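Local coordinates for fimbrial protein MyfA,Fimbrial protein MyfA,Fimbrial protein MyfA (Yersinia enterocolitica, PDB 5LND) that serves as the major pilus subunit of Myf fimbriae, a probable virulence factor of pathogenic strains, with an Ig-like fold completed by donor-strand complementation, at residues 2-7 against 25-30; 16-21 against 86-91. All blocks are in the same frame, centred on the assembly; numbering follows the deposited sequence.

Contact 1. Residues 2-7 against 25-30; sequences FSVEFK and FHLVMS
Two antiparallel strands pair here at one edge of the Ig-like beta sandwich of this self-complemented pilus subunit. Strand 3-8 is the outermost strand of its sheet within the chain, and 22-30 separates it from 81-88. The axes of 3-7 and 25-30 run 4.6 Å apart, 177° between their directions.

Six backbone hydrogen bonds join the strands. The hydrogen-bonded pairs S3-S30, E5-V28 and K7-H26 each exchange two N-H...O=C bonds. The two E5-V28 bonds lie in the carbonyl planes. H26 N meets K7 O at 2.7 Å, nearly along the C=O axis. V4-M29 and F6-L27 are the non-hydrogen-bonded pairs between them. CA-H...O contacts accompany the bonds, as from V4 CA to V28 O.

The face carrying V4, F6, L27 and M29 turns into the sandwich. V4 CG1 lies anti to the backbone N (chi1 -177°) and meets L27 CD1 at 3.6 Å. L27 CB sits at the edge of the F6 ring, in its plane. F6 and F25 form an offset pair with little overlap, planes at 30°. The F6 tip comes in over one face of F25, and F6 CZ stands 3.4 Å from F25 CG. Strand 118-130 packs on both rings through A126, and V105 of strand 97-108 touches V4 and M29.

The other face carries S3, E5, K7, H26, V28 and S30 and is largely polar. The E5 chain bends back, so that OE1 takes a weak bond from F6 N within its own strand. The hydroxyls of S3 and S30 are linked through a water. The water oxygen stands 3.0 Å from V28 O, to which it donates.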
loop_
_atom_site.group_PDB
_atom_site.type_symbol
_atom_site.label_atom_id
_atom_site.label_comp_id
_atom_site.label_asym_id
_atom_site.label_seq_id
_atom_site.Cartn_x
_atom_site.Cartn_y
_atom_site.Cartn_z
ATOM N N PHE B 2 -32.650 -6.705 14.106
ATOM C CA PHE B 2 -31.534 -6.154 13.337
ATOM C C PHE B 2 -30.366 -7.134 13.292
ATOM O O PHE B 2 -29.925 -7.654 14.326
ATOM C CB PHE B 2 -31.089 -4.812 13.933
ATOM C CG PHE B 2 -29.633 -4.458 13.672
ATOM C CD1 PHE B 2 -29.255 -3.810 12.499
ATOM C CD2 PHE B 2 -28.651 -4.733 14.621
ATOM C CE1 PHE B 2 -27.928 -3.480 12.263
ATOM C CE2 PHE B 2 -27.330 -4.396 14.389
ATOM C CZ PHE B 2 -26.969 -3.772 13.212
ATOM N N SER B 3 -29.866 -7.371 12.085
ATOM C CA SER B 3 -28.765 -8.288 11.876
ATOM C C SER B 3 -27.945 -7.796 10.703
ATOM O O SER B 3 -28.467 -7.126 9.816
ATOM C CB SER B 3 -29.287 -9.682 11.568
ATOM O OG SER B 3 -29.734 -9.767 10.231
ATOM N N VAL B 4 -26.657 -8.120 10.702
ATOM C CA VAL B 4 -25.770 -7.779 9.592
ATOM C C VAL B 4 -24.960 -9.015 9.229
ATOM O O VAL B 4 -24.597 -9.787 10.106
ATOM C CB VAL B 4 -24.802 -6.642 9.977
ATOM C CG1 VAL B 4 -23.936 -6.240 8.803
ATOM C CG2 VAL B 4 -25.569 -5.448 10.477
ATOM N N GLU B 5 -24.704 -9.237 7.946
ATOM C CA GLU B 5 -23.689 -10.219 7.577
ATOM C C GLU B 5 -22.728 -9.638 6.566
ATOM O O GLU B 5 -23.141 -9.052 5.578
ATOM C CB GLU B 5 -24.288 -11.515 7.035
ATOM C CG GLU B 5 -23.228 -12.501 6.484
ATOM C CD GLU B 5 -22.333 -13.155 7.559
ATOM O OE1 GLU B 5 -21.680 -12.442 8.357
ATOM O OE2 GLU B 5 -22.261 -14.404 7.587
ATOM N N PHE B 6 -21.440 -9.819 6.825
ATOM C CA PHE B 6 -20.394 -9.290 5.967
ATOM C C PHE B 6 -19.309 -10.346 5.762
ATOM O O PHE B 6 -18.648 -10.763 6.712
ATOM C CB PHE B 6 -19.803 -8.039 6.607
ATOM C CG PHE B 6 -18.796 -7.339 5.750
ATOM C CD1 PHE B 6 -19.183 -6.714 4.581
ATOM C CD2 PHE B 6 -17.467 -7.288 6.125
ATOM C CE1 PHE B 6 -18.267 -6.057 3.791
ATOM C CE2 PHE B 6 -16.544 -6.626 5.345
ATOM C CZ PHE B 6 -16.948 -6.011 4.174
ATOM N N LYS B 7 -19.139 -10.782 4.519
ATOM C CA LYS B 7 -18.221 -11.860 4.203
ATOM C C LYS B 7 -17.439 -11.516 2.962
ATOM O O LYS B 7 -17.915 -10.766 2.117
ATOM C CB LYS B 7 -18.986 -13.156 3.946
ATOM C CG LYS B 7 -19.783 -13.657 5.123
ATOM C CD LYS B 7 -20.215 -15.101 4.930
ATOM C CE LYS B 7 -21.005 -15.276 3.649
ATOM N NZ LYS B 7 -21.690 -16.600 3.604
ATOM N N PHE B 25 -16.187 -8.286 -1.290
ATOM C CA PHE B 25 -16.984 -8.460 -0.082
ATOM C C PHE B 25 -18.471 -8.422 -0.394
ATOM O O PHE B 25 -18.899 -7.759 -1.338
ATOM C CB PHE B 25 -16.686 -7.362 0.946
ATOM C CG PHE B 25 -15.292 -7.391 1.509
ATOM C CD1 PHE B 25 -14.862 -8.444 2.305
ATOM C CD2 PHE B 25 -14.421 -6.342 1.271
ATOM C CE1 PHE B 25 -13.577 -8.458 2.823
ATOM C CE2 PHE B 25 -13.147 -6.349 1.800
ATOM C CZ PHE B 25 -12.728 -7.411 2.574
ATOM N N HIS B 26 -19.250 -9.127 0.419
ATOM C CA HIS B 26 -20.697 -9.063 0.319
ATOM C C HIS B 26 -21.301 -8.709 1.667
ATOM O O HIS B 26 -20.925 -9.285 2.692
ATOM C CB HIS B 26 -21.269 -10.383 -0.180
ATOM C CG HIS B 26 -22.755 -10.365 -0.366
ATOM N ND1 HIS B 26 -23.373 -9.656 -1.375
ATOM C CD2 HIS B 26 -23.749 -10.979 0.323
ATOM C CE1 HIS B 26 -24.680 -9.834 -1.299
ATOM N NE2 HIS B 26 -24.934 -10.632 -0.277
ATOM N N LEU B 27 -22.242 -7.768 1.652
ATOM C CA LEU B 27 -22.840 -7.251 2.873
ATOM C C LEU B 27 -24.345 -7.414 2.842
ATOM O O LEU B 27 -24.970 -7.181 1.811
ATOM C CB LEU B 27 -22.497 -5.769 3.025
ATOM C CG LEU B 27 -23.316 -4.990 4.059
ATOM C CD1 LEU B 27 -22.968 -5.408 5.453
ATOM C CD2 LEU B 27 -23.097 -3.514 3.878
ATOM N N VAL B 28 -24.926 -7.824 3.967
ATOM C CA VAL B 28 -26.377 -7.914 4.093
ATOM C C VAL B 28 -26.844 -7.225 5.363
ATOM O O VAL B 28 -26.479 -7.631 6.461
ATOM C CB VAL B 28 -26.856 -9.376 4.120
ATOM C CG1 VAL B 28 -28.364 -9.428 4.207
ATOM C CG2 VAL B 28 -26.388 -10.099 2.879
ATOM N N MET B 29 -27.653 -6.182 5.210
ATOM C CA MET B 29 -28.174 -5.443 6.354
ATOM C C MET B 29 -29.688 -5.644 6.459
ATOM O O MET B 29 -30.440 -5.220 5.581
ATOM C CB MET B 29 -27.831 -3.951 6.229
ATOM C CG MET B 29 -26.337 -3.634 6.195
ATOM S SD MET B 29 -25.938 -1.945 5.726
ATOM C CE MET B 29 -26.351 -1.960 3.992
ATOM N N SER B 30 -30.127 -6.285 7.538
ATOM C CA SER B 30 -31.529 -6.656 7.685
ATOM C C SER B 30 -32.260 -6.014 8.860
ATOM O O SER B 30 -31.693 -5.833 9.939
ATOM C CB SER B 30 -31.664 -8.174 7.782
ATOM O OG SER B 30 -31.289 -8.788 6.569
HETATM O O HOH W 1 -28.527 -9.550 7.438
#

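Contact 2. Residues 16-21 against 86-91; sequences GKLDAD and FFLAAG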
loop_
_atom_site.group_PDB
_atom_site.type_symbol
_atom_site.label_atom_id
_atom_site.label_comp_id
_atom_site.label_asym_id
_atom_site.label_seq_id
_atom_site.Cartn_x
_atom_site.Cartn_y
_atom_site.Cartn_z
ATOM N N GLY B 16 -2.086 -8.587 -9.910
ATOM C CA GLY B 16 -1.967 -8.067 -11.256
ATOM C C GLY B 16 -3.114 -7.145 -11.584
ATOM O O GLY B 16 -3.978 -6.891 -10.751
ATOM N N LYS B 17 -3.121 -6.642 -12.811
ATOM C CA LYS B 17 -4.131 -5.686 -13.230
ATOM C C LYS B 17 -5.446 -6.407 -13.483
ATOM O O LYS B 17 -5.487 -7.444 -14.142
ATOM C CB LYS B 17 -3.666 -4.954 -14.485
ATOM C CG LYS B 17 -4.397 -3.658 -14.777
ATOM C CD LYS B 17 -3.797 -2.975 -15.995
ATOM C CE LYS B 17 -4.672 -1.835 -16.499
ATOM N NZ LYS B 17 -4.586 -0.601 -15.671
ATOM N N LEU B 18 -6.516 -5.860 -12.925
ATOM C CA LEU B 18 -7.835 -6.447 -13.056
ATOM C C LEU B 18 -8.400 -6.103 -14.420
ATOM O O LEU B 18 -8.288 -4.956 -14.860
ATOM C CB LEU B 18 -8.747 -5.914 -11.957
ATOM C CG LEU B 18 -8.338 -6.230 -10.523
ATOM C CD1 LEU B 18 -9.183 -5.463 -9.528
ATOM C CD2 LEU B 18 -8.440 -7.718 -10.258
ATOM N N ASP B 19 -8.984 -7.093 -15.097
ATOM C CA ASP B 19 -9.619 -6.839 -16.385
ATOM C C ASP B 19 -10.958 -6.169 -16.131
ATOM O O ASP B 19 -11.403 -5.309 -16.901
ATOM C CB ASP B 19 -9.862 -8.135 -17.175
ATOM C CG ASP B 19 -8.808 -9.195 -16.924
ATOM O OD1 ASP B 19 -7.731 -9.148 -17.564
ATOM O OD2 ASP B 19 -9.078 -10.098 -16.100
ATOM N N ALA B 20 -11.581 -6.563 -15.024
ATOM C CA ALA B 20 -12.981 -6.252 -14.763
ATOM C C ALA B 20 -13.245 -5.868 -13.319
ATOM O O ALA B 20 -12.421 -6.113 -12.439
ATOM C CB ALA B 20 -13.837 -7.435 -15.127
ATOM N N ASP B 21 -14.409 -5.272 -13.087
ATOM C CA ASP B 21 -14.882 -5.035 -11.737
ATOM C C ASP B 21 -14.939 -6.378 -11.033
ATOM O O ASP B 21 -15.561 -7.318 -11.519
ATOM C CB ASP B 21 -16.261 -4.366 -11.755
ATOM C CG ASP B 21 -16.204 -2.916 -12.201
ATOM O OD1 ASP B 21 -15.093 -2.364 -12.306
ATOM O OD2 ASP B 21 -17.279 -2.324 -12.435
ATOM N N PHE B 86 -19.138 -5.240 -2.593
ATOM C CA PHE B 86 -18.051 -4.295 -2.748
ATOM C C PHE B 86 -17.017 -4.901 -3.676
ATOM O O PHE B 86 -16.486 -5.981 -3.407
ATOM C CB PHE B 86 -17.442 -3.937 -1.392
ATOM C CG PHE B 86 -18.392 -3.218 -0.479
ATOM C CD1 PHE B 86 -18.414 -1.831 -0.432
ATOM C CD2 PHE B 86 -19.271 -3.933 0.333
ATOM C CE1 PHE B 86 -19.294 -1.163 0.411
ATOM C CE2 PHE B 86 -20.159 -3.275 1.177
ATOM C CZ PHE B 86 -20.168 -1.888 1.213
ATOM N N PHE B 87 -16.750 -4.211 -4.777
ATOM C CA PHE B 87 -15.872 -4.750 -5.796
ATOM C C PHE B 87 -14.633 -3.882 -5.980
ATOM O O PHE B 87 -14.607 -2.725 -5.560
ATOM C CB PHE B 87 -16.625 -4.887 -7.118
ATOM C CG PHE B 87 -17.083 -3.579 -7.686
ATOM C CD1 PHE B 87 -16.240 -2.821 -8.480
ATOM C CD2 PHE B 87 -18.359 -3.106 -7.426
ATOM C CE1 PHE B 87 -16.654 -1.622 -8.991
ATOM C CE2 PHE B 87 -18.782 -1.899 -7.937
ATOM C CZ PHE B 87 -17.926 -1.155 -8.722
ATOM N N LEU B 88 -13.608 -4.454 -6.605
ATOM C CA LEU B 88 -12.415 -3.711 -6.977
ATOM C C LEU B 88 -12.599 -3.240 -8.414
ATOM O O LEU B 88 -13.163 -3.958 -9.229
ATOM C CB LEU B 88 -11.192 -4.604 -6.861
ATOM C CG LEU B 88 -11.030 -5.329 -5.535
ATOM C CD1 LEU B 88 -9.719 -6.082 -5.509
ATOM C CD2 LEU B 88 -11.122 -4.345 -4.382
ATOM N N ALA B 89 -12.145 -2.033 -8.729
ATOM C CA ALA B 89 -12.352 -1.508 -10.071
ATOM C C ALA B 89 -11.474 -2.224 -11.097
ATOM O O ALA B 89 -10.366 -2.669 -10.798
ATOM C CB ALA B 89 -12.123 -0.009 -10.110
ATOM N N ALA B 90 -11.991 -2.338 -12.314
ATOM C CA ALA B 90 -11.215 -2.845 -13.433
ATOM C C ALA B 90 -10.024 -1.933 -13.685
ATOM O O ALA B 90 -10.175 -0.714 -13.703
ATOM C CB ALA B 90 -12.075 -2.901 -14.661
ATOM N N GLY B 91 -8.850 -2.519 -13.901
ATOM C CA GLY B 91 -7.661 -1.741 -14.202
ATOM C C GLY B 91 -6.761 -1.509 -13.003
ATOM O O GLY B 91 -5.624 -1.037 -13.152
#
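K17 NZ donates to G91 O at 2.8 Å, in the carbonyl plane and on a lone pair. The lysine chain runs extended until chi4 (76°), where it bends and brings the ammonium back to this carbonyl. G91 N donates to L18 O at 2.7 Å, from above the carbonyl plane and at a bent 141°. A third bond, of 3.1 Å, runs from A90 N to D21 OD1 and uses the anti lone pair of that oxygen.

Packing surrounds these bonds. The D21 carboxylate lies alongside the F87 ring, their planes 26° apart, with D21 CG 3.5 Å from F87 CE1. The apolar L18 and L88 side chains cross obliquely, and L18 CD1 presses on L88 CB at 3.4 Å, a tight carbon contact. L18 CD1 also touches A89 O. A90 CB rests against the backbone of D19 and A20.

The segments join the connection before strand 22-30 to the exit of strand 81-88, next to the small pairing of 16-17 with 93-94. The positive phi of G91 suits glycine. The strand exit is thus fixed through its main chain at the surface. One lysine ammonium and one carboxylate help hold it, and their charges probably strengthen these bonds.

Both contacts reach the three-stranded antiparallel sheet 3-8, 22-30, 81-88, but only the 86-88 end of contact 2 lies in it. Contact 1 pairs the middle strand 22-30 with 3-8 on one flank. Its other flank pairs with 81-88. The centres lie about 22 Å apart, on opposite sides of the chain centre. The segments nevertheless meet at F86, which touches contact 1 but not 16-21. F86 N is 2.8 Å from F25 O, a probable hydrogen bond, and the F86 ring packs on L27 and F6. Along the chain the segments alternate, in the order 2-7, 16-21, 25-30, 86-91. One face of contact 1 turns to the sandwich core, whereas contact 2 holds surface segments together beyond the end of the sheet.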